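Local coordinates for protein AlkZ (Streptomyces sahachiroi, PDB 5UUJ) that belongs to the AlkZ-like family of DNA glycosylases, proteins related to the helix-turn-helix fold, at residues K213-G217 with F263-H268; M98-W104 with P168-R172; D70-M74 with P190-F194. All blocks are in the same frame, centred on the assembly; numbering follows the deposited sequence.

Contact 1. Residues K213-G217 with F263-H268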
ATOM      1  N   LYS A 213      10.725 -10.471   1.362  1.00 16.47           N
ATOM      2  CA  LYS A 213      10.764 -11.033   0.015  1.00 22.96           C
ATOM      3  C   LYS A 213       9.780 -10.325  -0.907  1.00 19.72           C
ATOM      4  O   LYS A 213      10.134  -9.919  -2.014  1.00 19.25           O
ATOM      5  CB  LYS A 213      10.441 -12.529   0.032  1.00 23.15           C
ATOM      6  CG  LYS A 213      11.644 -13.440  -0.141  1.00 28.13           C
ATOM      7  CD  LYS A 213      11.231 -14.861  -0.527  1.00 32.08           C
ATOM      8  CE  LYS A 213      10.622 -14.913  -1.928  1.00 36.14           C
ATOM      9  NZ  LYS A 213      10.413 -16.303  -2.419  1.00 35.37           N
ATOM     10  N   ALA A 214       8.541 -10.197  -0.443  1.00 14.55           N
ATOM     11  CA  ALA A 214       7.491  -9.554  -1.222  1.00 16.24           C
ATOM     12  C   ALA A 214       7.841  -8.097  -1.513  1.00 16.63           C
ATOM     13  O   ALA A 214       7.651  -7.617  -2.630  1.00 15.22           O
ATOM     14  CB  ALA A 214       6.159  -9.643  -0.493  1.00 15.51           C
ATOM     15  N   TYR A 215       8.360  -7.401  -0.506  1.00 13.05           N
ATOM     16  CA  TYR A 215       8.715  -5.997  -0.662  1.00 14.78           C
ATOM     17  C   TYR A 215       9.827  -5.803  -1.694  1.00 13.89           C
ATOM     18  O   TYR A 215       9.691  -5.006  -2.622  1.00 14.59           O
ATOM     19  CB  TYR A 215       9.147  -5.392   0.676  1.00 12.96           C
ATOM     20  CG  TYR A 215       9.560  -3.946   0.546  1.00 12.25           C
ATOM     21  CD1 TYR A 215       8.609  -2.933   0.506  1.00 11.92           C
ATOM     22  CD2 TYR A 215      10.896  -3.595   0.439  1.00 12.59           C
ATOM     23  CE1 TYR A 215       8.982  -1.611   0.370  1.00 11.99           C
ATOM     24  CE2 TYR A 215      11.280  -2.273   0.305  1.00 12.58           C
ATOM     25  CZ  TYR A 215      10.318  -1.287   0.269  1.00 12.31           C
ATOM     26  OH  TYR A 215      10.699   0.026   0.132  1.00 12.53           O
ATOM     27  N   LEU A 216      10.924  -6.534  -1.528  1.00 13.70           N
ATOM     28  CA  LEU A 216      12.069  -6.408  -2.427  1.00 14.29           C
ATOM     29  C   LEU A 216      11.727  -6.859  -3.844  1.00 14.79           C
ATOM     30  O   LEU A 216      12.355  -6.425  -4.809  1.00 15.22           O
ATOM     31  CB  LEU A 216      13.253  -7.220  -1.901  1.00 15.01           C
ATOM     32  CG  LEU A 216      13.883  -6.752  -0.587  1.00 16.35           C
ATOM     33  CD1 LEU A 216      15.026  -7.676  -0.208  1.00 15.87           C
ATOM     34  CD2 LEU A 216      14.370  -5.308  -0.676  1.00 14.53           C
ATOM     35  N   GLY A 217      10.724  -7.724  -3.961  1.00 14.85           N
ATOM     36  CA  GLY A 217      10.308  -8.237  -5.252  1.00 15.50           C
ATOM     37  C   GLY A 217       9.599  -7.208  -6.114  1.00 15.26           C
ATOM     38  O   GLY A 217       9.404  -7.428  -7.309  1.00 15.97           O
ATOM     39  N   PHE A 263      19.847  -3.935  -0.609  1.00 23.31           N
ATOM     40  CA  PHE A 263      19.626  -5.370  -0.761  1.00 22.66           C
ATOM     41  C   PHE A 263      18.629  -5.674  -1.874  1.00 19.02           C
ATOM     42  O   PHE A 263      17.568  -5.057  -1.957  1.00 17.36           O
ATOM     43  CB  PHE A 263      19.116  -5.980   0.549  1.00 19.15           C
ATOM     44  CG  PHE A 263      20.102  -5.913   1.682  1.00 24.27           C
ATOM     45  CD1 PHE A 263      21.269  -6.661   1.650  1.00 24.62           C
ATOM     46  CD2 PHE A 263      19.851  -5.118   2.788  1.00 21.01           C
ATOM     47  CE1 PHE A 263      22.173  -6.607   2.693  1.00 26.11           C
ATOM     48  CE2 PHE A 263      20.752  -5.062   3.837  1.00 28.23           C
ATOM     49  CZ  PHE A 263      21.913  -5.805   3.790  1.00 29.01           C
ATOM     50  N   VAL A 264      18.979  -6.631  -2.726  1.00 20.34           N
ATOM     51  CA  VAL A 264      18.040  -7.192  -3.690  1.00 20.30           C
ATOM     52  C   VAL A 264      17.977  -8.700  -3.459  1.00 18.07           C
ATOM     53  O   VAL A 264      18.929  -9.285  -2.946  1.00 18.98           O
ATOM     54  CB  VAL A 264      18.454  -6.884  -5.152  1.00 19.91           C
ATOM     55  CG1 VAL A 264      19.673  -7.710  -5.575  1.00 18.28           C
ATOM     56  CG2 VAL A 264      17.289  -7.130  -6.098  1.00 24.66           C
ATOM     57  N   LEU A 265      16.858  -9.327  -3.807  1.00 18.08           N
ATOM     58  CA  LEU A 265      16.782 -10.784  -3.756  1.00 19.19           C
ATOM     59  C   LEU A 265      17.783 -11.372  -4.743  1.00 20.08           C
ATOM     60  O   LEU A 265      17.874 -10.927  -5.887  1.00 19.78           O
ATOM     61  CB  LEU A 265      15.371 -11.287  -4.071  1.00 19.26           C
ATOM     62  CG  LEU A 265      14.278 -10.932  -3.059  1.00 19.25           C
ATOM     63  CD1 LEU A 265      12.913 -11.325  -3.596  1.00 19.06           C
ATOM     64  CD2 LEU A 265      14.535 -11.608  -1.718  1.00 19.51           C
ATOM     65  N   THR A 266      18.536 -12.368  -4.290  1.00 21.34           N
ATOM     66  CA  THR A 266      19.551 -12.999  -5.123  1.00 22.56           C
ATOM     67  C   THR A 266      18.930 -13.600  -6.382  1.00 23.00           C
ATOM     68  O   THR A 266      19.553 -13.611  -7.443  1.00 23.50           O
ATOM     69  CB  THR A 266      20.305 -14.090  -4.341  1.00 24.17           C
ATOM     70  OG1 THR A 266      20.899 -13.508  -3.173  1.00 23.87           O
ATOM     71  CG2 THR A 266      21.398 -14.735  -5.201  1.00 25.73           C
ATOM     72  N   GLU A 267      17.696 -14.080  -6.269  1.00 22.97           N
ATOM     73  CA  GLU A 267      17.004 -14.674  -7.410  1.00 23.73           C
ATOM     74  C   GLU A 267      16.688 -13.640  -8.499  1.00 22.44           C
ATOM     75  O   GLU A 267      16.311 -14.005  -9.607  1.00 22.98           O
ATOM     76  CB  GLU A 267      15.713 -15.361  -6.954  1.00 23.99           C
ATOM     77  CG  GLU A 267      14.702 -14.433  -6.292  1.00 24.01           C
ATOM     78  CD  GLU A 267      13.373 -15.116  -6.004  1.00 29.35           C
ATOM     79  OE1 GLU A 267      12.868 -14.986  -4.868  1.00 33.35           O
ATOM     80  OE2 GLU A 267      12.826 -15.777  -6.915  1.00 32.84           O
ATOM     81  N   HIS A 268      16.850 -12.359  -8.178  1.00 21.04           N
ATOM     82  CA  HIS A 268      16.573 -11.275  -9.121  1.00 20.05           C
ATOM     83  C   HIS A 268      17.835 -10.514  -9.534  1.00 19.90           C
ATOM     84  O   HIS A 268      17.763  -9.572 -10.324  1.00 19.25           O
ATOM     85  CB  HIS A 268      15.568 -10.291  -8.514  1.00 18.79           C
ATOM     86  CG  HIS A 268      14.209 -10.873  -8.290  1.00 19.03           C
ATOM     87  ND1 HIS A 268      13.386 -10.467  -7.263  1.00 18.48           N
ATOM     88  CD2 HIS A 268      13.527 -11.829  -8.967  1.00 19.98           C
ATOM     89  CE1 HIS A 268      12.254 -11.149  -7.314  1.00 19.09           C
ATOM     90  NE2 HIS A 268      12.315 -11.980  -8.338  1.00 20.01           N
TER
HETATM   91  O   HOH W   1      14.490  -8.475  -5.305  1.00 12.74           O

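Contact 2. Residues M98-W104 with P168-R172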
HETATM    1  N   MSE A  98       2.887  -5.742  11.672  1.00 17.12           N
HETATM    2  CA  MSE A  98       2.312  -4.497  12.172  1.00 16.75           C
HETATM    3  C   MSE A  98       1.983  -4.620  13.659  1.00 16.73           C
HETATM    4  O   MSE A  98       2.230  -3.700  14.433  1.00 16.76           O
HETATM    5  CB  MSE A  98       1.053  -4.111  11.387  1.00 16.30           C
HETATM    6  CG  MSE A  98       1.274  -3.840   9.903  1.00 16.27           C
HETATM    7 SE   MSE A  98       2.754  -2.618   9.536  1.00 19.97          SE
HETATM    8  CE  MSE A  98       2.223  -1.134  10.691  1.00 16.50           C
ATOM      9  N   ALA A  99       1.421  -5.758  14.053  1.00 16.77           N
ATOM     10  CA  ALA A  99       1.123  -6.012  15.457  1.00 16.99           C
ATOM     11  C   ALA A  99       2.406  -5.999  16.284  1.00 17.23           C
ATOM     12  O   ALA A  99       2.407  -5.581  17.441  1.00 21.41           O
ATOM     13  CB  ALA A  99       0.399  -7.341  15.619  1.00 16.95           C
ATOM     14  N   ASN A 100       3.499  -6.443  15.676  1.00 17.67           N
ATOM     15  CA  ASN A 100       4.788  -6.507  16.354  1.00 19.44           C
ATOM     16  C   ASN A 100       5.314  -5.126  16.759  1.00 18.56           C
ATOM     17  O   ASN A 100       6.116  -5.017  17.683  1.00 18.71           O
ATOM     18  CB  ASN A 100       5.811  -7.219  15.462  1.00 18.87           C
ATOM     19  CG  ASN A 100       7.188  -7.305  16.101  1.00 19.66           C
ATOM     20  OD1 ASN A 100       7.388  -8.034  17.070  1.00 20.02           O
ATOM     21  ND2 ASN A 100       8.147  -6.567  15.549  1.00 21.74           N
ATOM     22  N   THR A 101       4.861  -4.074  16.080  1.00 18.53           N
ATOM     23  CA  THR A 101       5.320  -2.721  16.400  1.00 18.06           C
ATOM     24  C   THR A 101       4.801  -2.272  17.763  1.00 19.17           C
ATOM     25  O   THR A 101       5.405  -1.413  18.404  1.00 24.61           O
ATOM     26  CB  THR A 101       4.879  -1.688  15.342  1.00 18.68           C
ATOM     27  OG1 THR A 101       3.454  -1.523  15.381  1.00 18.89           O
ATOM     28  CG2 THR A 101       5.314  -2.120  13.951  1.00 18.70           C
ATOM     29  N   GLY A 102       3.685  -2.855  18.195  1.00 20.75           N
ATOM     30  CA  GLY A 102       3.103  -2.549  19.493  1.00 22.70           C
ATOM     31  C   GLY A 102       2.896  -1.063  19.716  1.00 21.01           C
ATOM     32  O   GLY A 102       3.179  -0.544  20.795  1.00 19.83           O
ATOM     33  N   SER A 103       2.405  -0.381  18.686  1.00 17.14           N
ATOM     34  CA  SER A 103       2.230   1.066  18.726  1.00 19.88           C
ATOM     35  C   SER A 103       1.242   1.501  19.805  1.00 19.52           C
ATOM     36  O   SER A 103       1.367   2.587  20.371  1.00 18.98           O
ATOM     37  CB  SER A 103       1.755   1.578  17.369  1.00 17.14           C
ATOM     38  OG  SER A 103       0.460   1.084  17.076  1.00 21.20           O
ATOM     39  N   TRP A 104       0.260   0.650  20.079  1.00 20.17           N
ATOM     40  CA  TRP A 104      -0.792   0.977  21.029  1.00 16.72           C
ATOM     41  C   TRP A 104      -0.335   0.784  22.474  1.00 17.80           C
ATOM     42  O   TRP A 104      -1.068   1.100  23.412  1.00 18.77           O
ATOM     43  CB  TRP A 104      -2.036   0.130  20.754  1.00 16.39           C
ATOM     44  CG  TRP A 104      -1.843  -1.325  21.055  1.00 17.60           C
ATOM     45  CD1 TRP A 104      -2.174  -1.973  22.212  1.00 19.06           C
ATOM     46  CD2 TRP A 104      -1.271  -2.316  20.191  1.00 19.27           C
ATOM     47  NE1 TRP A 104      -1.844  -3.304  22.121  1.00 17.59           N
ATOM     48  CE2 TRP A 104      -1.290  -3.540  20.891  1.00 19.20           C
ATOM     49  CE3 TRP A 104      -0.749  -2.288  18.893  1.00 16.26           C
ATOM     50  CZ2 TRP A 104      -0.802  -4.724  20.339  1.00 16.48           C
ATOM     51  CZ3 TRP A 104      -0.263  -3.465  18.347  1.00 18.79           C
ATOM     52  CH2 TRP A 104      -0.295  -4.667  19.069  1.00 17.39           C
ATOM     53  N   PRO A 168      -5.122  -1.791  16.060  1.00 18.35           N
ATOM     54  CA  PRO A 168      -4.556  -2.994  16.683  1.00 23.26           C
ATOM     55  C   PRO A 168      -5.388  -4.245  16.408  1.00 17.52           C
ATOM     56  O   PRO A 168      -4.838  -5.335  16.234  1.00 14.05           O
ATOM     57  CB  PRO A 168      -4.567  -2.657  18.177  1.00 18.69           C
ATOM     58  CG  PRO A 168      -4.508  -1.178  18.230  1.00 19.96           C
ATOM     59  CD  PRO A 168      -5.217  -0.669  17.009  1.00 17.87           C
ATOM     60  N   LEU A 169      -6.706  -4.079  16.365  1.00 15.74           N
ATOM     61  CA  LEU A 169      -7.608  -5.193  16.095  1.00 15.58           C
ATOM     62  C   LEU A 169      -7.435  -5.680  14.662  1.00 21.01           C
ATOM     63  O   LEU A 169      -7.434  -6.885  14.404  1.00 14.57           O
ATOM     64  CB  LEU A 169      -9.062  -4.785  16.345  1.00 19.14           C
ATOM     65  CG  LEU A 169      -9.611  -4.974  17.763  1.00 27.99           C
ATOM     66  CD1 LEU A 169      -8.693  -4.376  18.807  1.00 21.10           C
ATOM     67  CD2 LEU A 169     -10.998  -4.357  17.872  1.00 29.48           C
ATOM     68  N   ALA A 170      -7.286  -4.742  13.731  1.00 15.48           N
ATOM     69  CA  ALA A 170      -7.043  -5.095  12.338  1.00 17.45           C
ATOM     70  C   ALA A 170      -5.732  -5.861  12.235  1.00 15.39           C
ATOM     71  O   ALA A 170      -5.664  -6.907  11.598  1.00 13.82           O
ATOM     72  CB  ALA A 170      -7.011  -3.851  11.461  1.00 16.51           C
ATOM     73  N   TRP A 171      -4.699  -5.342  12.892  1.00 15.30           N
ATOM     74  CA  TRP A 171      -3.375  -5.952  12.858  1.00 13.17           C
ATOM     75  C   TRP A 171      -3.366  -7.343  13.481  1.00 15.54           C
ATOM     76  O   TRP A 171      -2.573  -8.195  13.084  1.00 15.35           O
ATOM     77  CB  TRP A 171      -2.363  -5.059  13.576  1.00 13.12           C
ATOM     78  CG  TRP A 171      -2.102  -3.759  12.881  1.00 13.74           C
ATOM     79  CD1 TRP A 171      -2.436  -3.427  11.598  1.00 14.11           C
ATOM     80  CD2 TRP A 171      -1.453  -2.612  13.435  1.00 14.32           C
ATOM     81  NE1 TRP A 171      -2.029  -2.147  11.320  1.00 14.87           N
ATOM     82  CE2 TRP A 171      -1.422  -1.624  12.431  1.00 15.03           C
ATOM     83  CE3 TRP A 171      -0.887  -2.327  14.680  1.00 14.51           C
ATOM     84  CZ2 TRP A 171      -0.853  -0.369  12.639  1.00 15.96           C
ATOM     85  CZ3 TRP A 171      -0.322  -1.082  14.882  1.00 15.44           C
ATOM     86  CH2 TRP A 171      -0.309  -0.120  13.868  1.00 16.16           C
ATOM     87  N   ARG A 172      -4.241  -7.571  14.456  1.00 16.77           N
ATOM     88  CA  ARG A 172      -4.334  -8.879  15.102  1.00 15.20           C
ATOM     89  C   ARG A 172      -5.242  -9.823  14.312  1.00 15.40           C
ATOM     90  O   ARG A 172      -5.333 -11.008  14.623  1.00 16.61           O
ATOM     91  CB  ARG A 172      -4.830  -8.734  16.540  1.00 15.48           C
ATOM     92  CG  ARG A 172      -3.698  -8.502  17.528  1.00 20.26           C
ATOM     93  CD  ARG A 172      -4.178  -7.875  18.821  1.00 17.64           C
ATOM     94  NE  ARG A 172      -3.118  -7.851  19.823  1.00 16.26           N
ATOM     95  CZ  ARG A 172      -3.296  -7.521  21.098  1.00 18.88           C
ATOM     96  NH1 ARG A 172      -4.499  -7.178  21.546  1.00 21.68           N
ATOM     97  NH2 ARG A 172      -2.267  -7.536  21.929  1.00 16.08           N
TER

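Contact 3. Residues D70-M74 with P190-F194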
ATOM      1  N   ASP A  70     -16.311 -11.093  -4.830  1.00 22.03           N
ATOM      2  CA  ASP A  70     -16.164 -12.548  -4.745  1.00 23.18           C
ATOM      3  C   ASP A  70     -15.119 -12.935  -3.694  1.00 22.18           C
ATOM      4  O   ASP A  70     -14.685 -14.084  -3.631  1.00 22.69           O
ATOM      5  CB  ASP A  70     -15.815 -13.162  -6.119  1.00 26.20           C
ATOM      6  CG  ASP A  70     -14.475 -12.687  -6.681  1.00 33.50           C
ATOM      7  OD1 ASP A  70     -13.535 -12.410  -5.907  1.00 31.08           O
ATOM      8  OD2 ASP A  70     -14.358 -12.617  -7.926  1.00 40.36           O
ATOM      9  N   LEU A  71     -14.721 -11.956  -2.883  1.00 21.33           N
ATOM     10  CA  LEU A  71     -13.908 -12.184  -1.689  1.00 23.18           C
ATOM     11  C   LEU A  71     -12.513 -12.725  -1.996  1.00 23.08           C
ATOM     12  O   LEU A  71     -11.939 -13.461  -1.192  1.00 21.39           O
ATOM     13  CB  LEU A  71     -14.631 -13.141  -0.734  1.00 21.96           C
ATOM     14  CG  LEU A  71     -16.054 -12.732  -0.340  1.00 25.45           C
ATOM     15  CD1 LEU A  71     -16.716 -13.824   0.488  1.00 24.29           C
ATOM     16  CD2 LEU A  71     -16.060 -11.409   0.417  1.00 21.78           C
ATOM     17  N   SER A  72     -11.965 -12.353  -3.150  1.00 20.19           N
ATOM     18  CA  SER A  72     -10.572 -12.665  -3.458  1.00 23.10           C
ATOM     19  C   SER A  72      -9.671 -11.499  -3.039  1.00 20.81           C
ATOM     20  O   SER A  72      -8.448 -11.593  -3.117  1.00 19.57           O
ATOM     21  CB  SER A  72     -10.392 -12.990  -4.949  1.00 20.64           C
ATOM     22  OG  SER A  72     -10.876 -11.952  -5.779  1.00 37.26           O
ATOM     23  N   LEU A  73     -10.289 -10.407  -2.587  1.00 18.46           N
ATOM     24  CA  LEU A  73      -9.561  -9.274  -2.022  1.00 17.86           C
ATOM     25  C   LEU A  73     -10.213  -8.837  -0.718  1.00 21.81           C
ATOM     26  O   LEU A  73     -11.429  -8.935  -0.566  1.00 18.20           O
ATOM     27  CB  LEU A  73      -9.525  -8.099  -3.003  1.00 17.21           C
ATOM     28  CG  LEU A  73      -8.579  -8.216  -4.197  1.00 17.00           C
ATOM     29  CD1 LEU A  73      -8.725  -7.004  -5.096  1.00 16.62           C
ATOM     30  CD2 LEU A  73      -7.140  -8.364  -3.743  1.00 16.75           C
HETATM   31  N   MSE A  74      -9.397  -8.362   0.219  1.00 20.49           N
HETATM   32  CA  MSE A  74      -9.903  -7.840   1.484  1.00 19.68           C
HETATM   33  C   MSE A  74      -9.474  -6.391   1.663  1.00 17.59           C
HETATM   34  O   MSE A  74      -8.496  -5.941   1.065  1.00 16.27           O
HETATM   35  CB  MSE A  74      -9.415  -8.691   2.664  1.00 18.24           C
HETATM   36  CG  MSE A  74      -8.069  -8.287   3.246  1.00 20.27           C
HETATM   37 SE   MSE A  74      -7.459  -9.499   4.658  1.00 30.27          SE
HETATM   38  CE  MSE A  74      -8.689  -8.997   6.086  1.00 19.14           C
ATOM     39  N   PRO A 190     -12.241 -11.698   9.661  1.00 17.48           N
ATOM     40  CA  PRO A 190     -11.558 -12.262   8.488  1.00 17.07           C
ATOM     41  C   PRO A 190     -11.716 -13.780   8.359  1.00 18.85           C
ATOM     42  O   PRO A 190     -11.921 -14.290   7.254  1.00 18.02           O
ATOM     43  CB  PRO A 190     -10.093 -11.886   8.731  1.00 16.41           C
ATOM     44  CG  PRO A 190     -10.165 -10.632   9.532  1.00 16.18           C
ATOM     45  CD  PRO A 190     -11.363 -10.784  10.416  1.00 17.03           C
ATOM     46  N   ALA A 191     -11.638 -14.486   9.481  1.00 18.63           N
ATOM     47  CA  ALA A 191     -11.738 -15.942   9.474  1.00 20.47           C
ATOM     48  C   ALA A 191     -13.080 -16.424   8.921  1.00 20.48           C
ATOM     49  O   ALA A 191     -13.123 -17.366   8.135  1.00 20.92           O
ATOM     50  CB  ALA A 191     -11.523 -16.486  10.878  1.00 21.24           C
ATOM     51  N   SER A 192     -14.172 -15.779   9.320  1.00 20.48           N
ATOM     52  CA  SER A 192     -15.499 -16.220   8.897  1.00 21.29           C
ATOM     53  C   SER A 192     -15.816 -15.786   7.465  1.00 21.07           C
ATOM     54  O   SER A 192     -16.550 -16.470   6.754  1.00 21.81           O
ATOM     55  CB  SER A 192     -16.577 -15.693   9.855  1.00 22.94           C
ATOM     56  OG  SER A 192     -16.727 -14.287   9.756  1.00 23.53           O
ATOM     57  N   GLN A 193     -15.262 -14.659   7.032  1.00 22.34           N
ATOM     58  CA  GLN A 193     -15.548 -14.155   5.689  1.00 19.99           C
ATOM     59  C   GLN A 193     -14.758 -14.884   4.606  1.00 19.45           C
ATOM     60  O   GLN A 193     -15.267 -15.104   3.511  1.00 25.36           O
ATOM     61  CB  GLN A 193     -15.262 -12.654   5.600  1.00 18.95           C
ATOM     62  CG  GLN A 193     -15.564 -12.066   4.230  1.00 18.56           C
ATOM     63  CD  GLN A 193     -15.687 -10.555   4.247  1.00 21.59           C
ATOM     64  OE1 GLN A 193     -16.764 -10.011   4.004  1.00 24.41           O
ATOM     65  NE2 GLN A 193     -14.584  -9.868   4.528  1.00 20.33           N
ATOM     66  N   PHE A 194     -13.520 -15.262   4.911  1.00 19.07           N
ATOM     67  CA  PHE A 194     -12.621 -15.797   3.892  1.00 19.54           C
ATOM     68  C   PHE A 194     -12.370 -17.302   4.018  1.00 21.86           C
ATOM     69  O   PHE A 194     -11.767 -17.904   3.132  1.00 20.40           O
ATOM     70  CB  PHE A 194     -11.298 -15.031   3.935  1.00 17.96           C
ATOM     71  CG  PHE A 194     -11.456 -13.564   3.657  1.00 18.53           C
ATOM     72  CD1 PHE A 194     -11.826 -13.123   2.395  1.00 17.17           C
ATOM     73  CD2 PHE A 194     -11.253 -12.625   4.657  1.00 17.07           C
ATOM     74  CE1 PHE A 194     -11.984 -11.773   2.134  1.00 19.90           C
ATOM     75  CE2 PHE A 194     -11.407 -11.272   4.401  1.00 16.03           C
ATOM     76  CZ  PHE A 194     -11.776 -10.849   3.139  1.00 16.11           C
TER

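Contact 1. Residues K213-G217 with F263-H268
The helix segment of Leu-216, 213-217, runs across the strand of Leu-265, 263-265, nearly at a right angle: the N-to-C directions differ by 99° and the axes come within 8.0 Å. The apolar centre is the pair of leucines, with Leu-216 CB 4.0 Å from Leu-265 CG. The Leu-216 branch CD2 lies 3.5 Å from Phe-263 O. Both Leu-265 methyls meet Lys-213: CD1 lies 3.5 Å from Lys-213 O, and CD2 meets Lys-213 CG at 3.8 Å, the two side chains crossing about perpendicularly. Lys-213 bends at chi3 (68°), bringing NZ to within 3.7 Å of Glu-267 OE1, a long salt bridge between two exposed residues. No direct hydrogen bond joins the segments, but a water bridges them: it accepts from Leu-265 N at 2.9 Å, donates weakly to Leu-216 O, and lies in the plane of the His-268 ring, 3.0 Å from His-268 ND1. Glu-267 CG covers one face of that ring. Strand 260-265 is an outermost strand of its three-stranded sheet; Leu-252 of the adjacent strand 252-257 touches both leucines. The contact thus seats helix 204-219 on this sheet, while Trp-15 meets the His-268 ring.

Contact 2. Residues M98-W104 with P168-R172
Met-98, built as selenomethionine, lies over one face of the Trp-171 indole: its CB stands 3.4 Å from the centroid of the five-membered ring and only 4° off the ring normal, the signature of a CH-pi contact. Its chain then bends at both chi2 and chi3, carrying SE above the ring at 5.4 Å from the same centroid, a distant Met-aromatic contact, and bringing the methyl CE to 3.7 Å from Trp-171 CZ2. The rim of this indole is met by other groups. Ser-103 OG approaches near the ring plane, 3.2 Å from Trp-171 CZ3, and Trp-104 CZ3 comes up in plane, 3.9 Å from Trp-171 CE3. Trp-104 is itself sandwiched: Pro-168 CB packs on one face, 4.1 Å from the six-membered centroid, and Gly-102 CA on the opposite one. Its chi1 of 68° sets CG between backbone N and carbonyl carbon, which lays one face of the indole along Pro-168. At the Trp-104 edge, Arg-172 NH2 lies 3.5 Å from CZ2; with planes 74° apart, the guanidinium turns a face to the ring's edge. Trp-171 NE1 bonds to Ala-78 O, Arg-172 NH1 pairs with Asp-121, and Met-98 O accepts from both Thr-101 N and Thr-101 OG1. With no hydrogen bond across the segments, cohesion probably rests mainly on apolar packing, polar atoms at the ring rims adding weak electrostatic contacts.

Contact 3. Residues D70-M74 with P190-F194
Phe-194 and Met-74, built as selenomethionine, make the tightest apolar approach, with Met-74 CB 3.2 Å from Phe-194 CZ and the two side chains crossing at about a right angle. The Met-74 chain bends at chi3 and carries its methyl CE to Pro-190, 4.1 Å from CG. Leu-71 supplies the other hydrophobic partner: its CD2 lies 3.9 Å from Gln-193 CG, and its CB borders Phe-194 CE1. Gln-193 uses its aliphatic part twice: with CG anti to the backbone N (chi1 -179°), the chain also brings CG over the centre of the Phe-194 ring, 4.0 Å above its plane.

Sulfur-aromatic character is present but oblique. Met-74 SE stands 5.1 Å from the Phe-194 centroid and 41° off the normal, a Met-aromatic contact made neither squarely over the face nor at the edge.

Polar atoms take part without forming hydrogen bonds across the segments. Leu-71 O sits at the edge of the Phe-194 ring, near its plane and 3.6 Å from CD1, an arrangement consistent with a weak attraction between the oxygen and the ring's C-H rim. Gln-193 O meets Leu-71 CD1, whereas the amide NE2 of Gln-193 bonds outside the contact to His-177 O.

Backbone bonds shape the 70-74 turn. Leu-71, with phi 65°, is the C-prime residue of a Schellman motif closing helix 62-69, in which Ser-72 N bonds to Glu-67 O and Leu-71 N to Val-68 O. After this helix end the chain runs on into strand 74-77, whose Met-74 pairs through its backbone with Leu-86 of strand 83-86. Leu-73 points away from helix 190-194 and packs on helix 30-36, while Cys-176 of strand 176-177 touches Met-74, Pro-190, Gln-193 and Phe-194.

How the contacts relate
All three contacts lie within the AlkZ-like glycosylase region of the chain, yet no two touch. Contacts 2 and 3 are the closest pair, with centres 20 Å apart and nearest atoms about 6 Å apart; contact 2 is nested within the chain loop that contact 3 closes. Strand 74-77 links them spatially, as it begins at Met-74 of contact 3 and supplies Thr-76 and Trp-77 against Ala-170 of helix 162-172. Together they tie the strand 74-77 region and helix 91-100 to helices 190-194 and 162-172. Contact 1 comes later, in series with both, packing helix 204-219, which directly follows helix 190-194, on strand 260-265; its centre lies 25 Å from that of contact 2 and 28 Å from that of contact 3.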